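Long-range contact in 4'-phospho-dehydrooxetanocin synthase (Bacillus megaterium, PDB 5UL3), which catalyses the radical, S-adenosylmethionine- and cobalamin-dependent oxidative ring contraction of dAMP to an oxetane aldehyde in oxetanocin A biosynthesis: residues 392-398 against 426-432. Numbering follows the deposited sequence.
Sequences IKFDFAA and AGADRIF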
loop_
_atom_site.group_PDB
_atom_site.type_symbol
_atom_site.label_atom_id
_atom_site.label_comp_id
_atom_site.label_asym_id
_atom_site.label_seq_id
_atom_site.Cartn_x
_atom_site.Cartn_y
_atom_site.Cartn_z
ATOM N N ILE A 392 16.551 12.290 0.021
ATOM C CA ILE A 392 15.480 11.461 0.556
ATOM C C ILE A 392 15.711 10.023 0.119
ATOM O O ILE A 392 16.545 9.736 -0.735
ATOM C CB ILE A 392 14.080 11.927 0.105
ATOM C CG1 ILE A 392 13.845 11.551 -1.357
ATOM C CG2 ILE A 392 13.891 13.439 0.336
ATOM C CD1 ILE A 392 12.367 11.442 -1.701
ATOM N N LYS A 393 14.962 9.113 0.731
ATOM C CA LYS A 393 14.858 7.747 0.239
ATOM C C LYS A 393 13.399 7.439 -0.075
ATOM O O LYS A 393 12.489 7.967 0.574
ATOM C CB LYS A 393 15.423 6.766 1.257
ATOM C CG LYS A 393 16.906 7.030 1.490
ATOM C CD LYS A 393 17.607 5.879 2.157
ATOM C CE LYS A 393 19.120 6.058 2.096
ATOM N NZ LYS A 393 19.672 5.848 0.727
ATOM N N PHE A 394 13.160 6.603 -1.089
ATOM C CA PHE A 394 11.774 6.259 -1.370
ATOM C C PHE A 394 11.688 4.838 -1.913
ATOM O O PHE A 394 12.611 4.347 -2.571
ATOM C CB PHE A 394 11.105 7.284 -2.319
ATOM C CG PHE A 394 11.696 7.368 -3.715
ATOM C CD1 PHE A 394 12.827 8.134 -3.961
ATOM C CD2 PHE A 394 11.066 6.746 -4.796
ATOM C CE1 PHE A 394 13.362 8.254 -5.254
ATOM C CE2 PHE A 394 11.586 6.859 -6.101
ATOM C CZ PHE A 394 12.736 7.622 -6.326
ATOM N N ASP A 395 10.592 4.168 -1.574
ATOM C CA ASP A 395 10.310 2.808 -2.016
ATOM C C ASP A 395 9.145 2.818 -3.005
ATOM O O ASP A 395 8.220 3.615 -2.865
ATOM C CB ASP A 395 9.934 1.918 -0.829
ATOM C CG ASP A 395 11.063 1.783 0.210
ATOM O OD1 ASP A 395 12.175 2.322 0.010
ATOM O OD2 ASP A 395 10.804 1.148 1.242
ATOM N N PHE A 396 9.163 1.902 -3.977
ATOM C CA PHE A 396 8.010 1.723 -4.858
ATOM C C PHE A 396 8.041 0.310 -5.422
ATOM O O PHE A 396 8.999 -0.431 -5.216
ATOM C CB PHE A 396 7.965 2.765 -5.979
ATOM C CG PHE A 396 9.153 2.734 -6.927
ATOM C CD1 PHE A 396 9.132 1.939 -8.060
ATOM C CD2 PHE A 396 10.251 3.565 -6.716
ATOM C CE1 PHE A 396 10.216 1.937 -8.954
ATOM C CE2 PHE A 396 11.325 3.581 -7.605
ATOM C CZ PHE A 396 11.306 2.771 -8.725
ATOM N N ALA A 397 6.972 -0.054 -6.135
ATOM C CA ALA A 397 6.836 -1.373 -6.737
ATOM C C ALA A 397 6.877 -1.265 -8.260
ATOM O O ALA A 397 6.505 -0.239 -8.831
ATOM C CB ALA A 397 5.526 -2.044 -6.323
ATOM N N ALA A 398 7.327 -2.337 -8.907
ATOM C CA ALA A 398 7.418 -2.332 -10.369
ATOM C C ALA A 398 7.368 -3.754 -10.899
ATOM O O ALA A 398 7.768 -4.698 -10.211
ATOM C CB ALA A 398 8.709 -1.657 -10.848
ATOM N N ALA A 426 18.240 9.482 -7.180
ATOM C CA ALA A 426 17.323 10.329 -6.427
ATOM C C ALA A 426 16.884 9.713 -5.103
ATOM O O ALA A 426 16.138 10.362 -4.362
ATOM C CB ALA A 426 16.093 10.648 -7.277
ATOM N N GLY A 427 17.274 8.474 -4.808
ATOM C CA GLY A 427 16.935 7.891 -3.526
ATOM C C GLY A 427 16.103 6.626 -3.516
ATOM O O GLY A 427 15.687 6.180 -2.438
ATOM N N ALA A 428 15.851 6.029 -4.684
ATOM C CA ALA A 428 15.153 4.748 -4.717
ATOM C C ALA A 428 15.894 3.752 -3.832
ATOM O O ALA A 428 17.103 3.568 -3.964
ATOM C CB ALA A 428 15.057 4.229 -6.154
ATOM N N ASP A 429 15.162 3.136 -2.908
ATOM C CA ASP A 429 15.778 2.367 -1.829
ATOM C C ASP A 429 15.353 0.907 -1.872
ATOM O O ASP A 429 16.016 0.094 -2.522
ATOM C CB ASP A 429 15.415 3.002 -0.488
ATOM C CG ASP A 429 16.117 2.340 0.683
ATOM O OD1 ASP A 429 17.187 1.732 0.477
ATOM O OD2 ASP A 429 15.570 2.405 1.792
ATOM N N ARG A 430 14.270 0.548 -1.173
ATOM C CA ARG A 430 13.767 -0.824 -1.179
ATOM C C ARG A 430 12.661 -0.914 -2.232
ATOM O O ARG A 430 11.524 -0.504 -1.987
ATOM C CB ARG A 430 13.276 -1.240 0.201
ATOM C CG ARG A 430 14.415 -1.829 1.042
ATOM C CD ARG A 430 14.007 -2.175 2.456
ATOM N NE ARG A 430 14.137 -1.010 3.305
ATOM C CZ ARG A 430 15.191 -0.750 4.071
ATOM N NH1 ARG A 430 15.207 0.358 4.794
ATOM N NH2 ARG A 430 16.214 -1.596 4.126
ATOM N N ILE A 431 12.997 -1.459 -3.409
ATOM C CA ILE A 431 12.052 -1.581 -4.522
ATOM C C ILE A 431 11.515 -3.010 -4.558
ATOM O O ILE A 431 12.277 -3.984 -4.404
ATOM C CB ILE A 431 12.714 -1.187 -5.868
ATOM C CG1 ILE A 431 12.760 0.330 -6.106
ATOM C CG2 ILE A 431 11.962 -1.778 -7.054
ATOM C CD1 ILE A 431 12.621 1.236 -4.902
ATOM N N PHE A 432 10.192 -3.141 -4.747
ATOM C CA PHE A 432 9.522 -4.437 -4.820
ATOM C C PHE A 432 9.295 -4.761 -6.292
ATOM O O PHE A 432 8.691 -3.961 -7.004
ATOM C CB PHE A 432 8.172 -4.395 -4.091
ATOM C CG PHE A 432 7.394 -5.674 -4.161
ATOM C CD1 PHE A 432 6.491 -5.903 -5.203
ATOM C CD2 PHE A 432 7.528 -6.645 -3.183
ATOM C CE1 PHE A 432 5.774 -7.091 -5.271
ATOM C CE2 PHE A 432 6.815 -7.833 -3.243
ATOM C CZ PHE A 432 5.933 -8.057 -4.286
HETATM O O HOH W 1 17.067 12.465 -2.833
#
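I431 lays CG1 over the face of the F396 ring, 3.9 Å from its centroid, a CH-pi contact, while A428 CB packs against both phenylalanines, 4.1 Å from F394 CZ and 4.1 Å from F396 CE2. W420 of helix 410-426 packs against F396 and I431. Backbone bonds then zip the segments together in two separate ladders: F394 N to G427 O (2.9 Å) and D429 N to F394 O (2.8 Å), then F432 N to F396 O (3.0 Å) and A398 N to F432 O (2.8 Å). Between them the register slips by one residue, and the side chain of D395 fills in, its OD1 accepting from R430 N at 3.0 Å. At the polar edge D429 OD2 is hydrogen-bonded to H357 NE2 on the adjacent strand 357-360. G427, with positive phi, ends helix 410-426 in a Schellman motif. Strand 393-398, this helix and strand 432-436, which carries the S-adenosylmethionine-binding E436, form a right-handed beta-alpha-beta crossover of the partial TIM barrel of radical SAM enzymes.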